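Local coordinates for putative beta-glucosidase (Bifidobacterium adolescentis, PDB 5WAB), which hydrolyses terminal beta-glucosidic linkages as a glycoside hydrolase of family 3 and probably can also release arabinopyranose from ginsenosides, at residues 334-338 against 339-343; 364-368 against 369-373; 453-456 against 457-460. One frame throughout, in Å; residues are numbered along the deposited sequence.

Contact 1. Residues 334-338 against 339-343; sequences IAVIG and EFART
V336 and A341 meet methyl to methyl where strand 334-337 gives way to a tight turn: CG1 of V336 lies 3.5 Å from CB of A341. V336 turns this branch to the contact because CG1 stands anti to its own backbone N (chi1 175°), and CG2 is left to face other neighbours. Beside the pair runs the main-chain closure, A341 N to G338 O at 3.0 Å, with an N-H...O angle of 159°; the donor sits above the carbonyl plane rather than on a lone pair. This bond spans three residues, and the helical backbone angles of E339 and F340 identify a beta turn of type I. At its first position G338 adopts a phi of 119°, where a CB would jam against the preceding carbonyl oxygen. The turn continues with T343 N bonded to E339 O at 2.7 Å.

That inner side is buried, with F407 packed on A341 and F340. The outer side is polar and more open. There the bent chain of E339 presents its carboxylate to R342, which grips it side-on: NH2 reaches the syn lone pair of OE1 at 2.7 Å, nearly in the guanidinium plane, and NE reaches OE2 at 3.1 Å with a larger tilt. On its anti lone pair OE2 also accepts from T343 OG1 at 2.7 Å, so three donors fix the rotation of the carboxylate. With an alanine here in place of E339, the R342 guanidinium would probably lose its anionic mate and the T343 hydroxyl be set free to turn. The arrangement is a type I beta turn at the C-terminal end of an inner parallel strand, within the alpha/beta sandwich that forms the C-terminal domain of this family 3 glycoside hydrolase.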
loop_
_atom_site.group_PDB
_atom_site.type_symbol
_atom_site.label_atom_id
_atom_site.label_comp_id
_atom_site.label_asym_id
_atom_site.label_seq_id
_atom_site.Cartn_x
_atom_site.Cartn_y
_atom_site.Cartn_z
ATOM N N ILE A 334 -19.997 0.015 29.970
ATOM C CA ILE A 334 -18.750 -0.064 29.225
ATOM C C ILE A 334 -17.622 0.487 30.080
ATOM O O ILE A 334 -17.783 1.504 30.771
ATOM C CB ILE A 334 -18.864 0.704 27.894
ATOM C CG1 ILE A 334 -20.209 0.451 27.208
ATOM C CG2 ILE A 334 -17.727 0.316 26.955
ATOM C CD1 ILE A 334 -20.423 -1.003 26.836
ATOM N N ALA A 335 -16.491 -0.196 30.053
ATOM C CA ALA A 335 -15.258 0.298 30.647
ATOM C C ALA A 335 -14.254 0.517 29.528
ATOM O O ALA A 335 -13.804 -0.443 28.894
ATOM C CB ALA A 335 -14.708 -0.680 31.676
ATOM N N VAL A 336 -13.905 1.769 29.278
ATOM C CA VAL A 336 -12.946 2.103 28.236
ATOM C C VAL A 336 -11.605 2.348 28.912
ATOM O O VAL A 336 -11.492 3.205 29.797
ATOM C CB VAL A 336 -13.405 3.317 27.415
ATOM C CG1 VAL A 336 -12.332 3.711 26.419
ATOM C CG2 VAL A 336 -14.716 3.010 26.701
ATOM N N ILE A 337 -10.594 1.572 28.517
ATOM C CA ILE A 337 -9.265 1.625 29.116
ATOM C C ILE A 337 -8.230 1.802 28.014
ATOM O O ILE A 337 -8.312 1.161 26.962
ATOM C CB ILE A 337 -8.959 0.363 29.953
ATOM C CG1 ILE A 337 -9.990 0.188 31.068
ATOM C CG2 ILE A 337 -7.563 0.429 30.554
ATOM C CD1 ILE A 337 -9.755 -1.037 31.904
ATOM N N GLY A 338 -7.254 2.671 28.261
ATOM C CA GLY A 338 -6.189 2.902 27.289
ATOM C C GLY A 338 -6.198 4.347 26.833
ATOM O O GLY A 338 -7.214 4.881 26.385
ATOM N N GLU A 339 -5.031 4.988 26.947
ATOM C CA GLU A 339 -4.899 6.402 26.609
ATOM C C GLU A 339 -5.193 6.673 25.136
ATOM O O GLU A 339 -5.492 7.815 24.772
ATOM C CB GLU A 339 -3.495 6.891 26.982
ATOM C CG GLU A 339 -3.258 8.384 26.811
ATOM C CD GLU A 339 -4.242 9.219 27.600
ATOM O OE1 GLU A 339 -4.596 8.813 28.727
ATOM O OE2 GLU A 339 -4.655 10.287 27.099
ATOM N N PHE A 340 -5.097 5.654 24.278
ATOM C CA PHE A 340 -5.422 5.839 22.868
ATOM C C PHE A 340 -6.872 6.269 22.677
ATOM O O PHE A 340 -7.202 6.910 21.672
ATOM C CB PHE A 340 -5.161 4.549 22.087
ATOM C CG PHE A 340 -3.712 4.155 22.015
ATOM C CD1 PHE A 340 -2.836 4.836 21.186
ATOM C CD2 PHE A 340 -3.232 3.092 22.755
ATOM C CE1 PHE A 340 -1.502 4.469 21.110
ATOM C CE2 PHE A 340 -1.901 2.721 22.682
ATOM C CZ PHE A 340 -1.035 3.412 21.860
ATOM N N ALA A 341 -7.750 5.923 23.620
ATOM C CA ALA A 341 -9.151 6.304 23.493
ATOM C C ALA A 341 -9.363 7.793 23.717
ATOM O O ALA A 341 -10.312 8.369 23.172
ATOM C CB ALA A 341 -10.001 5.499 24.470
ATOM N N ARG A 342 -8.512 8.430 24.518
ATOM C CA ARG A 342 -8.591 9.870 24.728
ATOM C C ARG A 342 -7.613 10.649 23.861
ATOM O O ARG A 342 -7.967 11.712 23.342
ATOM C CB ARG A 342 -8.383 10.204 26.208
ATOM C CG ARG A 342 -8.475 11.683 26.520
ATOM C CD ARG A 342 -8.335 11.933 28.003
ATOM N NE ARG A 342 -7.220 11.213 28.597
ATOM C CZ ARG A 342 -6.896 11.300 29.882
ATOM N NH1 ARG A 342 -7.606 12.078 30.685
ATOM N NH2 ARG A 342 -5.866 10.615 30.362
ATOM N N THR A 343 -6.391 10.145 23.682
ATOM C CA THR A 343 -5.397 10.766 22.812
ATOM C C THR A 343 -5.153 9.824 21.643
ATOM O O THR A 343 -4.270 8.956 21.710
ATOM C CB THR A 343 -4.092 11.051 23.558
ATOM O OG1 THR A 343 -4.381 11.734 24.785
ATOM C CG2 THR A 343 -3.170 11.908 22.698
#

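Contact 2. Residues 364-368 against 369-373; sequences DTLAA and RGVDV
L366 lays its side chain across V371 and V373, the apolar residues that follow the end of helix 362-368. Its CB is 3.9 Å from V371 CB, and farther out its CD1 comes to 3.6 Å from V373 CG1, the two side chains meeting there at about a right angle. V371 CG1 stands at 4.1 Å from the same L366 CD1, so one leucine methyl touches both valines.

The backbone around this patch forms a Schellman motif. V371 N reaches back five residues to L366 O at 3.0 Å, a weak bond by its angle, and inside it G370 N donates to A367 O at 3.2 Å with a nearly straight 165°. G370 takes the positive phi of 79° that the motif requires at this position, where a side chain would collide with the preceding carbonyl oxygen. The packing of L366 on V371 is the hydrophobic contact that accompanies the motif. R369 N is shared between T365 O and L366 O, both bonds weak.

On another flank of the helix, T365 and R369 run side by side. R369 is extended from CG to NE, which carries its chain along T365: CG passes 3.1 Å from T365 O, and NE comes to 3.7 Å from T365 CG2. That methyl is anti to its backbone N, while OG1 turns back to the carbonyl oxygen of S361. The guanidinium goes on to a salt bridge with D482 of helix 476-484, whose P478 and A481 also touch both side chains.

The chemistry is therefore divided: backbone bonds, mostly weak ones, use the carbonyls of T365, L366 and A367, apolar carbons fasten the outgoing chain, and the charge of R369 is matched on a neighbouring helix, which probably fixes the direction of the long arginine.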
loop_
_atom_site.group_PDB
_atom_site.type_symbol
_atom_site.label_atom_id
_atom_site.label_comp_id
_atom_site.label_asym_id
_atom_site.label_seq_id
_atom_site.Cartn_x
_atom_site.Cartn_y
_atom_site.Cartn_z
ATOM N N ASP A 364 -14.873 11.074 23.153
ATOM C CA ASP A 364 -15.819 12.124 22.798
ATOM C C ASP A 364 -16.911 11.608 21.872
ATOM O O ASP A 364 -18.018 12.160 21.856
ATOM C CB ASP A 364 -15.086 13.303 22.163
ATOM C CG ASP A 364 -14.191 14.021 23.146
ATOM O OD1 ASP A 364 -14.411 13.868 24.365
ATOM O OD2 ASP A 364 -13.269 14.739 22.704
ATOM N N THR A 365 -16.637 10.549 21.108
ATOM C CA THR A 365 -17.679 9.990 20.252
ATOM C C THR A 365 -18.748 9.305 21.090
ATOM O O THR A 365 -19.947 9.523 20.884
ATOM C CB THR A 365 -17.080 9.012 19.237
ATOM O OG1 THR A 365 -16.159 9.701 18.382
ATOM C CG2 THR A 365 -18.177 8.406 18.377
ATOM N N LEU A 366 -18.334 8.491 22.061
ATOM C CA LEU A 366 -19.311 7.850 22.934
ATOM C C LEU A 366 -20.053 8.879 23.775
ATOM O O LEU A 366 -21.258 8.738 24.016
ATOM C CB LEU A 366 -18.631 6.815 23.825
ATOM C CG LEU A 366 -18.029 5.619 23.088
ATOM C CD1 LEU A 366 -17.665 4.533 24.080
ATOM C CD2 LEU A 366 -18.974 5.096 22.014
ATOM N N ALA A 367 -19.348 9.913 24.242
ATOM C CA ALA A 367 -20.001 10.964 25.018
ATOM C C ALA A 367 -21.065 11.682 24.194
ATOM O O ALA A 367 -22.201 11.862 24.646
ATOM C CB ALA A 367 -18.957 11.955 25.531
ATOM N N ALA A 368 -20.718 12.086 22.970
ATOM C CA ALA A 368 -21.672 12.780 22.113
ATOM C C ALA A 368 -22.829 11.888 21.678
ATOM O O ALA A 368 -23.841 12.402 21.194
ATOM C CB ALA A 368 -20.961 13.346 20.883
ATOM N N ARG A 369 -22.705 10.572 21.834
ATOM C CA ARG A 369 -23.752 9.638 21.449
ATOM C C ARG A 369 -24.590 9.166 22.630
ATOM O O ARG A 369 -25.433 8.278 22.462
ATOM C CB ARG A 369 -23.144 8.429 20.732
ATOM C CG ARG A 369 -22.548 8.742 19.375
ATOM C CD ARG A 369 -22.172 7.467 18.639
ATOM N NE ARG A 369 -21.619 7.743 17.316
ATOM C CZ ARG A 369 -21.492 6.838 16.350
ATOM N NH1 ARG A 369 -21.885 5.586 16.550
ATOM N NH2 ARG A 369 -20.974 7.186 15.179
ATOM N N GLY A 370 -24.383 9.730 23.817
ATOM C CA GLY A 370 -25.131 9.311 24.981
ATOM C C GLY A 370 -24.642 8.034 25.624
ATOM O O GLY A 370 -25.169 7.647 26.676
ATOM N N VAL A 371 -23.667 7.357 25.023
ATOM C CA VAL A 371 -23.110 6.133 25.589
ATOM C C VAL A 371 -22.311 6.505 26.834
ATOM O O VAL A 371 -21.268 7.157 26.744
ATOM C CB VAL A 371 -22.239 5.391 24.569
ATOM C CG1 VAL A 371 -21.622 4.150 25.195
ATOM C CG2 VAL A 371 -23.063 5.028 23.343
ATOM N N ASP A 372 -22.800 6.091 28.000
ATOM C CA ASP A 372 -22.123 6.380 29.254
ATOM C C ASP A 372 -21.123 5.269 29.553
ATOM O O ASP A 372 -21.473 4.083 29.543
ATOM C CB ASP A 372 -23.133 6.519 30.396
ATOM N N VAL A 373 -19.871 5.659 29.791
ATOM C CA VAL A 373 -18.780 4.727 30.023
ATOM C C VAL A 373 -17.986 5.205 31.230
ATOM O O VAL A 373 -18.167 6.320 31.723
ATOM C CB VAL A 373 -17.853 4.587 28.792
ATOM C CG1 VAL A 373 -18.661 4.373 27.525
ATOM C CG2 VAL A 373 -16.956 5.810 28.651
#

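Contact 3. Residues 453-456 against 457-460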
loop_
_atom_site.group_PDB
_atom_site.type_symbol
_atom_site.label_atom_id
_atom_site.label_comp_id
_atom_site.label_asym_id
_atom_site.label_seq_id
_atom_site.Cartn_x
_atom_site.Cartn_y
_atom_site.Cartn_z
ATOM N N VAL A 453 2.594 -4.083 11.290
ATOM C CA VAL A 453 2.203 -5.297 12.002
ATOM C C VAL A 453 2.767 -5.293 13.411
ATOM O O VAL A 453 3.964 -5.069 13.618
ATOM C CB VAL A 453 2.673 -6.546 11.233
ATOM C CG1 VAL A 453 2.622 -7.758 12.123
ATOM C CG2 VAL A 453 1.800 -6.782 10.026
ATOM N N VAL A 454 1.901 -5.553 14.386
ATOM C CA VAL A 454 2.332 -5.862 15.740
ATOM C C VAL A 454 1.996 -7.323 16.013
ATOM O O VAL A 454 1.075 -7.894 15.418
ATOM C CB VAL A 454 1.688 -4.938 16.796
ATOM C CG1 VAL A 454 2.042 -3.483 16.517
ATOM C CG2 VAL A 454 0.178 -5.144 16.854
ATOM N N SER A 455 2.771 -7.938 16.900
ATOM C CA SER A 455 2.482 -9.299 17.324
ATOM C C SER A 455 1.219 -9.326 18.174
ATOM O O SER A 455 0.951 -8.407 18.955
ATOM C CB SER A 455 3.657 -9.857 18.116
ATOM O OG SER A 455 4.037 -8.938 19.127
ATOM N N VAL A 456 0.432 -10.388 18.015
ATOM C CA VAL A 456 -0.842 -10.528 18.701
ATOM C C VAL A 456 -0.887 -11.778 19.572
ATOM O O VAL A 456 -1.333 -11.721 20.724
ATOM C CB VAL A 456 -2.014 -10.522 17.697
ATOM C CG1 VAL A 456 -3.337 -10.679 18.427
ATOM C CG2 VAL A 456 -2.006 -9.242 16.866
ATOM N N ALA A 457 -0.419 -12.909 19.049
ATOM C CA ALA A 457 -0.517 -14.183 19.759
ATOM C C ALA A 457 0.041 -14.197 21.180
ATOM O O ALA A 457 -0.558 -14.877 22.030
ATOM C CB ALA A 457 0.164 -15.278 18.924
ATOM N N PRO A 458 1.146 -13.516 21.514
ATOM C CA PRO A 458 1.654 -13.602 22.897
ATOM C C PRO A 458 0.659 -13.175 23.963
ATOM O O PRO A 458 0.797 -13.607 25.113
ATOM C CB PRO A 458 2.890 -12.686 22.880
ATOM C CG PRO A 458 2.806 -11.914 21.604
ATOM C CD PRO A 458 2.108 -12.811 20.649
ATOM N N TRP A 459 -0.328 -12.340 23.633
ATOM C CA TRP A 459 -1.284 -11.848 24.618
ATOM C C TRP A 459 -2.742 -12.074 24.234
ATOM O O TRP A 459 -3.630 -11.688 25.002
ATOM C CB TRP A 459 -1.058 -10.351 24.874
ATOM C CG TRP A 459 -0.944 -9.559 23.614
ATOM C CD1 TRP A 459 0.210 -9.188 22.983
ATOM C CD2 TRP A 459 -2.021 -9.039 22.822
ATOM N NE1 TRP A 459 -0.083 -8.475 21.851
ATOM C CE2 TRP A 459 -1.443 -8.367 21.726
ATOM C CE3 TRP A 459 -3.416 -9.078 22.931
ATOM C CZ2 TRP A 459 -2.212 -7.737 20.744
ATOM C CZ3 TRP A 459 -4.179 -8.452 21.951
ATOM C CH2 TRP A 459 -3.573 -7.789 20.873
ATOM N N ALA A 460 -3.016 -12.663 23.067
ATOM C CA ALA A 460 -4.387 -12.803 22.590
ATOM C C ALA A 460 -5.264 -13.613 23.538
ATOM O O ALA A 460 -6.494 -13.491 23.483
ATOM C CB ALA A 460 -4.391 -13.438 21.200
HETATM O O HOH W 1 2.845 -7.796 21.163
#
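A type I beta turn, V456 to W459, lies in the connection between strands 444-449 and 465-468 of the mixed sheet of the family 3 C-terminal domain. Its defining bond is W459 N to V456 O, 3.1 Å with an N-H...O angle of 159°. The same oxygen takes a second, weak bond from A460 N at 3.0 Å, so two backbone donors share it. A457 N makes a weak bond to D539.

The indole N-H of W459 has two acceptors: S455 O at 3.1 Å, a weak bond bent to 132°, and water 1, also 3.1 Å from NE1 and lying in the ring plane at its edge. This water in turn donates to S455 OG, 2.6 Å away, and the serine hydroxyl is also hydrogen-bonded to D425.

W459 reaches these acceptors because its CG sits between its own backbone N and carbonyl carbon (chi1 48°), folding the indole back over the turn. V456 CG1 makes a CH-pi contact, 4.1 Å from the centroid of the six-membered ring of W459, and on this same face V456 O stands 3.4 Å above the W459 ring plane.

How the contacts relate
Followed from the N terminus, the contacts come in series; none encloses or crosses another. Contact 1 closes a tight turn as the chain leaves strand 334-337. Contact 2 then turns the end of helix 362-368 into strand 373-376, completing a beta-alpha-beta crossover between two adjacent parallel strands. These two touch directly, V336 CG2 lying 4.1 Å from V373 CG2, with centres about 12 Å apart. Contact 3 shapes the later connection between parallel strands 444-449 and 465-468, and its nearest atoms are about 9 Å from contact 1 and about 19 Å from contact 2. All three belong to one six-stranded sheet and its connections, strand 403-409 lying between 334-337, of contact 1, and 444-449, which leads into contact 3.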